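Local coordinates for protein thymidylate synthase thyX (Helicobacter pylori, PDB 3N3Y) that probably methylates dUMP reductively to dTMP, using methylenetetrahydrofolate, NADPH and FAD, and works as a homotetramer, at residues V11-Y16 and Y65-K70; T17-A22 and G204-L209; E61-N66 and I170-L175. All blocks are in the same frame, centred on the assembly; numbering follows the deposited sequence.

How the interactions relate
Interactions 1 and 3 are the two flanks of strand 64-73: in the first it pairs with the outermost strand 10-16, in the other with strand 163-171, and Tyr65 and Asn66 belong to both. Interaction 3 is wholly buried and mixes backbone pairing with charged and amide groups that grip FAD, whereas interaction 1 is only partly buried and offers its strand end to dUMP. Interaction 2, partly buried like interaction 1, lies about 15 Å from it and 10 Å from interaction 3, centre to centre. It is a side-chain contact without strand pairing, in which one leucine and one histidine do most of the work. His206 there also packs against Tyr16 and Tyr65. All three contacts touch the second subunit.

Interaction 1. Residues V11-Y16 and Y65-K70; sequences VICKHY and YNFEIK. With UMP (2'-deoxyuridine 5'-monophosphate), chain E.
Asn66 OD1 sits at the edge of the His15 ring, near its plane, while O2 of dUMP hangs over one face, 2.9 Å above it and offset toward the rim; the amide's other end, Asn66 ND2, is hydrogen-bonded to Ser169 OG. The Tyr16 ring lies over the pyrimidine itself, with UMP N3 above its centre. Across the strands, Cys13 SG stands at the edge of the Tyr65 ring and, obliquely, 4.8 Å from the centroid of the Phe67 ring. The backbone beneath is an antiparallel strand pair interrupted by a classic beta bulge: Lys14 and His15 both face Asn66. Asn66 O takes a bond from Lys14 N at 2.7 Å and a weak one from His15 N, while Asn66 N returns one to His15 O. Before the bulge, Ile12 and Glu68 form a hydrogen-bonded pair. After it, the backbone turns to the ligand: Tyr16 N donates to UMP O2 (3.0 Å) and Tyr16 O accepts from UMP N3 (3.0 Å), reading the uracil edge. Tyr16 CG lies between its backbone N and carbonyl carbon (chi1 59°). His15 NE2 is hydrogen-bonded to His15 of the second subunit, and Lys14 NZ to Gln24 of the second subunit. On the way there, Lys14 CD passes Glu68 CB at 3.8 Å.

Interaction 2. Residues T17-A22 and G204-L209; sequences TPLDIA and GEHQYL
Thr17 presents its carbonyl to His206: NE2 donates to Thr17 O at 2.8 Å in a nearly straight bond (165°). The oxygen lies close to the imidazole plane, though NE2 is tilted 25° from the carbonyl plane. Pro18 CB points away from 204-209, and the residue touches dUMP. Leu19 then carries the contact. Its CG sits over the centre of the His206 ring, 3.8 Å from the centroid, a CH-pi contact on the face of a ring whose edge already holds Thr17 O. From there the two methyls part: CD1 meets the tips of Glu205 and Tyr208, lying at the edge of the tyrosine ring 3.8 Å from CE1, while CD2 packs 3.7 Å from Leu209 CD1. A water bridges the two segments, accepting from Leu19 N and donating to Glu205 OE1 at 2.9 Å. The chain then continues into helix 20-30. The contact thus ties the turn between strand 10-16 and that helix to the segment following helix 189-201. Helix 41-51 packs against both segments: Ile47 touches Leu19, Ala22 and Leu209, and the Lys44 carbonyl holds the Tyr208 hydroxyl.

Interaction 3. Residues E61-N66 and I170-L175; sequences EHLYYN and INARSL. With FAD (flavin-adenine dinucleotide), chain K.
Arg173 and Glu61 run side by side in the same direction and finish in a salt bridge pressed against the cofactor. Arg173 NH1 gives Glu61 OE2 a bond of 2.7 Å in the guanidinium plane, meeting the oxygen nearly along its C-O axis; the two flat groups are 25° apart. The same NH1 donates to FAD O2P at 3.0 Å, and NH2 reaches FAD O1P at 3.1 Å, so the edge of the guanidinium is shared by a carboxylate and a phosphate while the ribose carbon C2B lies over its face. In Arg173, CG is anti to the backbone N (chi1 -177°), and the chain stays extended to NE, which carries the guanidinium to the phosphate. The carboxylate and phosphate probably offset the crowding of Arg173 and Arg84 of the third subunit, two like charges. Glu61 OE1 turns to a salt bridge with that same Arg84.

Asn171 splits its amide between two tasks. OD1 accepts from Ser174 N at 2.9 Å, an N-cap of the helix, which leaves ND2 directed at the adenine, where it donates to FAD N1A at 2.8 Å (171°). Behind this, the strands pair antiparallel: Tyr65 and Ile170 exchange two backbone bonds, and Leu63 O takes Ala172 N at 2.7 Å, just as strand 163-171 gives way to the helix. Ala172 CB touches both Leu63 CB and the edge of the Tyr65 ring, at CE2 (3.8 Å). Tyr64 sends its hydroxyl to the Glu61 carbonyl of the second subunit. Ser58 of the same chain, Val90 of the second subunit, and Arg82, Arg84 and Asn177 of the third also hydrogen-bond FAD, in the three-subunit cofactor site of the ThyX family.

Interaction 1. Residues V11-Y16 and Y65-K70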
# COMPACT_ATOMS: atom_id res chain seq x y z
N VAL A 11 6.98 25.19 -3.46
CA VAL A 11 7.18 23.98 -2.66
C VAL A 11 8.18 24.18 -1.51
O VAL A 11 9.33 24.54 -1.75
CB VAL A 11 7.72 22.83 -3.51
CG1 VAL A 11 7.87 21.59 -2.65
CG2 VAL A 11 6.82 22.56 -4.67
N ILE A 12 7.72 23.93 -0.29
CA ILE A 12 8.57 23.96 0.90
C ILE A 12 8.73 22.55 1.48
O ILE A 12 7.74 21.83 1.66
CB ILE A 12 7.95 24.81 2.04
CG1 ILE A 12 7.53 26.19 1.55
CG2 ILE A 12 8.94 24.93 3.20
CD1 ILE A 12 8.68 27.03 1.07
N CYS A 13 9.96 22.16 1.79
CA CYS A 13 10.17 20.97 2.61
C CYS A 13 10.19 21.38 4.07
O CYS A 13 11.13 22.05 4.51
CB CYS A 13 11.46 20.25 2.23
SG CYS A 13 11.71 18.72 3.19
N LYS A 14 9.16 20.99 4.82
CA LYS A 14 8.99 21.46 6.18
C LYS A 14 9.67 20.54 7.21
O LYS A 14 10.01 20.96 8.31
CB LYS A 14 7.49 21.58 6.50
CG LYS A 14 6.70 22.23 5.39
CD LYS A 14 5.35 22.67 5.88
CE LYS A 14 4.53 21.48 6.37
NZ LYS A 14 3.11 21.89 6.61
N HIS A 15 9.85 19.28 6.86
CA HIS A 15 10.56 18.37 7.74
C HIS A 15 11.09 17.20 6.97
O HIS A 15 10.47 16.75 6.01
CB HIS A 15 9.69 17.89 8.90
CG HIS A 15 10.48 17.23 9.99
ND1 HIS A 15 11.11 17.95 10.98
CD2 HIS A 15 10.78 15.93 10.21
CE1 HIS A 15 11.75 17.12 11.78
NE2 HIS A 15 11.57 15.89 11.33
N TYR A 16 12.25 16.72 7.37
CA TYR A 16 12.83 15.54 6.75
C TYR A 16 13.55 14.68 7.77
O TYR A 16 13.82 15.11 8.89
CB TYR A 16 13.78 15.92 5.62
CG TYR A 16 14.94 16.79 6.07
CD1 TYR A 16 16.13 16.22 6.50
CD2 TYR A 16 14.83 18.17 6.06
CE1 TYR A 16 17.20 17.03 6.91
CE2 TYR A 16 15.88 18.98 6.46
CZ TYR A 16 17.06 18.41 6.88
OH TYR A 16 18.10 19.23 7.28
N TYR A 65 9.68 12.64 3.88
CA TYR A 65 9.69 14.09 3.65
C TYR A 65 8.30 14.71 3.74
O TYR A 65 7.37 14.25 3.08
CB TYR A 65 10.25 14.38 2.27
CG TYR A 65 11.62 13.81 2.08
CD1 TYR A 65 12.76 14.49 2.54
CD2 TYR A 65 11.79 12.58 1.47
CE1 TYR A 65 14.02 13.97 2.35
CE2 TYR A 65 13.05 12.04 1.28
CZ TYR A 65 14.16 12.74 1.73
OH TYR A 65 15.40 12.19 1.55
N ASN A 66 8.16 15.74 4.57
CA ASN A 66 6.94 16.53 4.65
C ASN A 66 7.03 17.83 3.86
O ASN A 66 7.76 18.75 4.24
CB ASN A 66 6.61 16.85 6.10
CG ASN A 66 6.72 15.64 7.00
OD1 ASN A 66 7.75 15.43 7.65
ND2 ASN A 66 5.67 14.83 7.04
N PHE A 67 6.27 17.93 2.78
CA PHE A 67 6.26 19.11 1.93
C PHE A 67 5.01 19.94 2.07
O PHE A 67 3.97 19.48 2.55
CB PHE A 67 6.35 18.74 0.46
CG PHE A 67 7.60 18.02 0.09
CD1 PHE A 67 8.75 18.72 -0.25
CD2 PHE A 67 7.63 16.63 0.02
CE1 PHE A 67 9.89 18.06 -0.63
CE2 PHE A 67 8.77 15.96 -0.36
CZ PHE A 67 9.91 16.68 -0.69
N GLU A 68 5.12 21.18 1.62
CA GLU A 68 3.96 22.03 1.42
C GLU A 68 3.97 22.45 -0.05
O GLU A 68 5.00 22.84 -0.57
CB GLU A 68 4.02 23.23 2.35
CG GLU A 68 2.70 23.97 2.51
CD GLU A 68 2.90 25.43 2.94
OE1 GLU A 68 3.76 25.69 3.82
OE2 GLU A 68 2.21 26.31 2.38
N ILE A 69 2.82 22.34 -0.72
CA ILE A 69 2.72 22.72 -2.12
C ILE A 69 1.61 23.74 -2.30
O ILE A 69 0.46 23.49 -1.94
CB ILE A 69 2.44 21.50 -3.03
CG1 ILE A 69 3.48 20.40 -2.78
CG2 ILE A 69 2.37 21.92 -4.51
CD1 ILE A 69 3.13 19.03 -3.36
N LYS A 70 1.96 24.91 -2.84
CA LYS A 70 0.99 25.98 -3.09
C LYS A 70 0.93 26.32 -4.57
O LYS A 70 1.96 26.40 -5.24
CB LYS A 70 1.30 27.24 -2.27
CG LYS A 70 1.69 26.98 -0.83
CD LYS A 70 1.25 28.11 0.11
CE LYS A 70 1.87 29.45 -0.27
NZ LYS A 70 1.48 30.57 0.65
N1 UMP E . 15.26 19.83 9.94
C2 UMP E . 14.60 18.63 9.74
N3 UMP E . 15.23 17.44 10.04
C4 UMP E . 16.51 17.45 10.52
C5 UMP E . 17.18 18.66 10.72
C6 UMP E . 16.53 19.85 10.42
O2 UMP E . 13.44 18.63 9.31
O4 UMP E . 17.06 16.39 10.76
C1' UMP E . 14.54 21.07 9.61
C2' UMP E . 14.18 21.86 10.85
C3' UMP E . 14.14 23.27 10.30
C4' UMP E . 14.98 23.26 9.03
O3' UMP E . 12.81 23.60 9.99
O4' UMP E . 15.27 21.91 8.74
C5' UMP E . 16.29 24.02 9.23
O5' UMP E . 17.00 23.44 10.30
P UMP E . 18.55 23.81 10.58
OP1 UMP E . 19.11 22.77 11.52
OP2 UMP E . 18.58 25.16 11.25
OP3 UMP E . 19.31 23.81 9.30

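Interaction 2. Residues T17-A22 and G204-L209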
# COMPACT_ATOMS: atom_id res chain seq x y z
N THR A 17 13.84 13.45 7.36
CA THR A 17 14.46 12.47 8.21
C THR A 17 15.97 12.55 8.05
O THR A 17 16.48 12.46 6.92
CB THR A 17 13.99 11.04 7.84
OG1 THR A 17 12.59 10.91 8.09
CG2 THR A 17 14.72 10.01 8.68
N PRO A 18 16.70 12.72 9.16
CA PRO A 18 18.16 12.74 9.12
C PRO A 18 18.65 11.53 8.34
O PRO A 18 18.08 10.46 8.52
CB PRO A 18 18.56 12.62 10.59
CG PRO A 18 17.42 13.17 11.35
CD PRO A 18 16.17 12.88 10.53
N LEU A 19 19.65 11.71 7.48
CA LEU A 19 20.21 10.61 6.68
C LEU A 19 20.70 9.40 7.50
O LEU A 19 20.67 8.27 7.03
CB LEU A 19 21.38 11.11 5.83
CG LEU A 19 21.14 11.63 4.42
CD1 LEU A 19 22.48 11.99 3.79
CD2 LEU A 19 20.41 10.61 3.58
N ASP A 20 21.22 9.65 8.70
CA ASP A 20 21.79 8.56 9.49
C ASP A 20 20.74 7.50 9.77
O ASP A 20 21.07 6.32 9.92
CB ASP A 20 22.38 9.09 10.80
CG ASP A 20 21.34 9.80 11.65
OD1 ASP A 20 20.78 9.15 12.58
OD2 ASP A 20 21.06 11.00 11.38
N ILE A 21 19.47 7.89 9.86
CA ILE A 21 18.40 6.91 10.02
C ILE A 21 18.52 5.84 8.93
O ILE A 21 18.41 4.64 9.20
CB ILE A 21 17.00 7.54 9.97
CG1 ILE A 21 16.80 8.46 11.18
CG2 ILE A 21 15.94 6.46 9.97
CD1 ILE A 21 17.33 7.88 12.46
N ALA A 22 18.78 6.28 7.70
CA ALA A 22 18.91 5.37 6.58
C ALA A 22 20.14 4.48 6.72
O ALA A 22 20.03 3.27 6.61
CB ALA A 22 18.94 6.12 5.27
N GLY A 204 19.90 20.14 0.68
CA GLY A 204 21.02 19.84 -0.21
C GLY A 204 21.74 18.54 0.14
O GLY A 204 22.21 17.82 -0.74
N GLU A 205 21.81 18.25 1.44
CA GLU A 205 22.53 17.06 1.91
C GLU A 205 21.87 15.75 1.47
O GLU A 205 22.56 14.72 1.36
CB GLU A 205 22.72 17.11 3.43
CG GLU A 205 22.30 15.84 4.17
CD GLU A 205 23.41 15.26 5.05
OE1 GLU A 205 23.12 14.85 6.21
OE2 GLU A 205 24.58 15.22 4.59
N HIS A 206 20.56 15.78 1.19
CA HIS A 206 19.85 14.60 0.69
C HIS A 206 19.76 14.56 -0.85
O HIS A 206 19.43 13.53 -1.43
CB HIS A 206 18.42 14.54 1.23
CG HIS A 206 18.30 14.22 2.68
ND1 HIS A 206 19.02 14.88 3.66
CD2 HIS A 206 17.49 13.34 3.33
CE1 HIS A 206 18.67 14.41 4.85
NE2 HIS A 206 17.75 13.48 4.68
N GLN A 207 20.04 15.68 -1.51
CA GLN A 207 19.75 15.76 -2.94
C GLN A 207 20.51 14.76 -3.81
O GLN A 207 20.07 14.44 -4.91
CB GLN A 207 19.88 17.18 -3.46
CG GLN A 207 18.64 18.05 -3.21
CD GLN A 207 18.78 19.43 -3.81
OE1 GLN A 207 19.67 19.67 -4.62
NE2 GLN A 207 17.90 20.34 -3.41
N TYR A 208 21.63 14.23 -3.32
CA TYR A 208 22.41 13.28 -4.12
C TYR A 208 21.71 11.94 -4.35
O TYR A 208 22.03 11.22 -5.28
CB TYR A 208 23.78 13.04 -3.50
CG TYR A 208 23.73 12.24 -2.23
CD1 TYR A 208 23.22 12.79 -1.07
CD2 TYR A 208 24.22 10.93 -2.19
CE1 TYR A 208 23.18 12.07 0.10
CE2 TYR A 208 24.19 10.20 -1.03
CZ TYR A 208 23.66 10.77 0.12
OH TYR A 208 23.61 10.07 1.29
N LEU A 209 20.75 11.62 -3.48
CA LEU A 209 20.04 10.35 -3.60
C LEU A 209 19.08 10.38 -4.77
O LEU A 209 18.73 9.35 -5.33
CB LEU A 209 19.25 10.04 -2.32
CG LEU A 209 20.08 9.95 -1.05
CD1 LEU A 209 19.17 9.80 0.15
CD2 LEU A 209 21.06 8.79 -1.14
O HOH W 1 20.41 14.79 7.29

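Interaction 3. Residues E61-N66 and I170-L175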
# COMPACT_ATOMS: atom_id res chain seq x y z
N GLU A 61 12.98 3.67 2.31
CA GLU A 61 11.67 3.99 2.84
C GLU A 61 11.74 4.59 4.23
O GLU A 61 10.76 5.16 4.71
CB GLU A 61 10.79 2.75 2.89
CG GLU A 61 10.47 2.15 1.53
CD GLU A 61 9.76 0.82 1.67
OE1 GLU A 61 9.45 0.43 2.82
OE2 GLU A 61 9.54 0.15 0.64
N HIS A 62 12.89 4.47 4.89
CA HIS A 62 13.02 5.04 6.24
C HIS A 62 13.16 6.55 6.21
O HIS A 62 12.94 7.20 7.23
CB HIS A 62 14.19 4.41 7.00
CG HIS A 62 14.07 2.94 7.19
ND1 HIS A 62 13.31 2.38 8.19
CD2 HIS A 62 14.58 1.90 6.48
CE1 HIS A 62 13.37 1.06 8.11
NE2 HIS A 62 14.14 0.75 7.08
N LEU A 63 13.55 7.09 5.06
CA LEU A 63 13.60 8.55 4.86
C LEU A 63 12.24 9.09 4.41
O LEU A 63 11.72 8.68 3.38
CB LEU A 63 14.68 8.91 3.83
CG LEU A 63 16.06 8.33 4.14
CD1 LEU A 63 17.06 8.64 3.04
CD2 LEU A 63 16.56 8.84 5.48
N TYR A 64 11.70 10.01 5.20
CA TYR A 64 10.38 10.58 4.98
C TYR A 64 10.45 12.10 4.82
O TYR A 64 11.15 12.77 5.55
CB TYR A 64 9.52 10.29 6.19
CG TYR A 64 8.04 10.25 5.93
CD1 TYR A 64 7.52 9.45 4.91
CD2 TYR A 64 7.14 10.98 6.72
CE1 TYR A 64 6.16 9.40 4.67
CE2 TYR A 64 5.77 10.93 6.49
CZ TYR A 64 5.29 10.13 5.47
OH TYR A 64 3.93 10.04 5.23
N TYR A 65 9.68 12.64 3.88
CA TYR A 65 9.69 14.09 3.65
C TYR A 65 8.30 14.71 3.74
O TYR A 65 7.37 14.25 3.08
CB TYR A 65 10.25 14.38 2.27
CG TYR A 65 11.62 13.81 2.08
CD1 TYR A 65 12.76 14.49 2.54
CD2 TYR A 65 11.79 12.58 1.47
CE1 TYR A 65 14.02 13.97 2.35
CE2 TYR A 65 13.05 12.04 1.28
CZ TYR A 65 14.16 12.74 1.73
OH TYR A 65 15.40 12.19 1.55
N ASN A 66 8.16 15.74 4.57
CA ASN A 66 6.94 16.53 4.65
C ASN A 66 7.03 17.83 3.86
O ASN A 66 7.76 18.75 4.24
CB ASN A 66 6.61 16.85 6.10
CG ASN A 66 6.72 15.64 7.00
OD1 ASN A 66 7.75 15.43 7.65
ND2 ASN A 66 5.67 14.83 7.04
N ILE A 170 5.89 11.97 1.77
CA ILE A 170 6.32 10.86 0.94
C ILE A 170 7.69 10.35 1.41
O ILE A 170 8.55 11.13 1.86
CB ILE A 170 6.32 11.30 -0.55
CG1 ILE A 170 6.65 10.13 -1.49
CG2 ILE A 170 7.25 12.49 -0.78
CD1 ILE A 170 6.52 10.51 -2.95
N ASN A 171 7.90 9.04 1.32
CA ASN A 171 9.21 8.47 1.65
C ASN A 171 10.17 8.51 0.46
O ASN A 171 9.74 8.75 -0.67
CB ASN A 171 9.09 7.08 2.29
CG ASN A 171 8.77 5.97 1.29
OD1 ASN A 171 9.31 5.92 0.19
ND2 ASN A 171 7.93 5.05 1.71
N ALA A 172 11.46 8.29 0.70
CA ALA A 172 12.49 8.50 -0.34
C ALA A 172 12.40 7.54 -1.51
O ALA A 172 12.68 7.91 -2.63
CB ALA A 172 13.88 8.47 0.25
N ARG A 173 12.00 6.30 -1.25
CA ARG A 173 11.83 5.33 -2.32
C ARG A 173 10.66 5.70 -3.24
O ARG A 173 10.74 5.57 -4.46
CB ARG A 173 11.62 3.95 -1.73
CG ARG A 173 11.49 2.85 -2.77
CD ARG A 173 11.25 1.51 -2.07
NE ARG A 173 11.43 0.39 -2.99
CZ ARG A 173 10.97 -0.84 -2.78
NH1 ARG A 173 10.27 -1.12 -1.68
NH2 ARG A 173 11.20 -1.79 -3.68
N SER A 174 9.56 6.13 -2.65
CA SER A 174 8.41 6.54 -3.45
C SER A 174 8.72 7.85 -4.16
O SER A 174 8.37 8.03 -5.33
CB SER A 174 7.16 6.69 -2.60
OG SER A 174 6.02 6.84 -3.43
N LEU A 175 9.39 8.75 -3.46
CA LEU A 175 9.80 10.02 -4.07
C LEU A 175 10.67 9.79 -5.30
O LEU A 175 10.52 10.49 -6.29
CB LEU A 175 10.50 10.94 -3.08
CG LEU A 175 10.88 12.33 -3.60
CD1 LEU A 175 9.68 13.07 -4.21
CD2 LEU A 175 11.47 13.15 -2.47
PA FAD K . 6.46 -5.25 -2.07
O1A FAD K . 5.45 -6.29 -2.50
O2A FAD K . 6.48 -5.01 -0.57
O5B FAD K . 6.14 -3.87 -2.81
C5B FAD K . 5.87 -3.86 -4.19
C4B FAD K . 6.30 -2.50 -4.71
O4B FAD K . 5.51 -1.51 -4.08
C3B FAD K . 7.75 -2.20 -4.33
O3B FAD K . 8.65 -2.60 -5.33
C2B FAD K . 7.74 -0.70 -4.11
O2B FAD K . 7.85 -0.05 -5.34
C1B FAD K . 6.32 -0.43 -3.66
N9A FAD K . 6.15 -0.23 -2.22
C8A FAD K . 5.46 -1.04 -1.34
N7A FAD K . 5.51 -0.47 -0.12
C5A FAD K . 6.22 0.69 -0.21
C6A FAD K . 6.59 1.65 0.73
N6A FAD K . 6.07 1.64 1.95
N1A FAD K . 7.33 2.74 0.31
C2A FAD K . 7.72 2.87 -1.00
N3A FAD K . 7.36 1.90 -1.92
C4A FAD K . 6.62 0.85 -1.52
N1 FAD K . 15.05 -7.45 3.86
C2 FAD K . 15.73 -7.16 5.03
O2 FAD K . 15.18 -6.53 5.92
N3 FAD K . 17.03 -7.57 5.21
C4 FAD K . 17.67 -8.28 4.23
O4 FAD K . 18.83 -8.62 4.41
C4X FAD K . 17.01 -8.59 3.04
N5 FAD K . 17.66 -9.31 2.05
C5X FAD K . 16.97 -9.61 0.88
C6 FAD K . 17.61 -10.33 -0.11
C7 FAD K . 16.94 -10.65 -1.29
C7M FAD K . 17.65 -11.43 -2.36
C8 FAD K . 15.62 -10.23 -1.47
C8M FAD K . 14.90 -10.56 -2.74
C9 FAD K . 14.97 -9.49 -0.48
C9A FAD K . 15.65 -9.18 0.70
N10 FAD K . 15.01 -8.46 1.70
C10 FAD K . 15.69 -8.17 2.86
C1' FAD K . 13.57 -8.02 1.56
C2' FAD K . 13.36 -6.77 0.71
O2' FAD K . 14.04 -5.68 1.29
C3' FAD K . 11.87 -6.45 0.57
O3' FAD K . 11.28 -6.13 1.82
C4' FAD K . 11.06 -7.57 -0.09
O4' FAD K . 11.80 -8.08 -1.16
C5' FAD K . 9.80 -7.01 -0.71
O5' FAD K . 10.21 -6.24 -1.84
P FAD K . 9.31 -5.03 -2.40
O1P FAD K . 9.85 -4.53 -3.72
O2P FAD K . 9.26 -3.94 -1.36
O3P FAD K . 7.88 -5.72 -2.68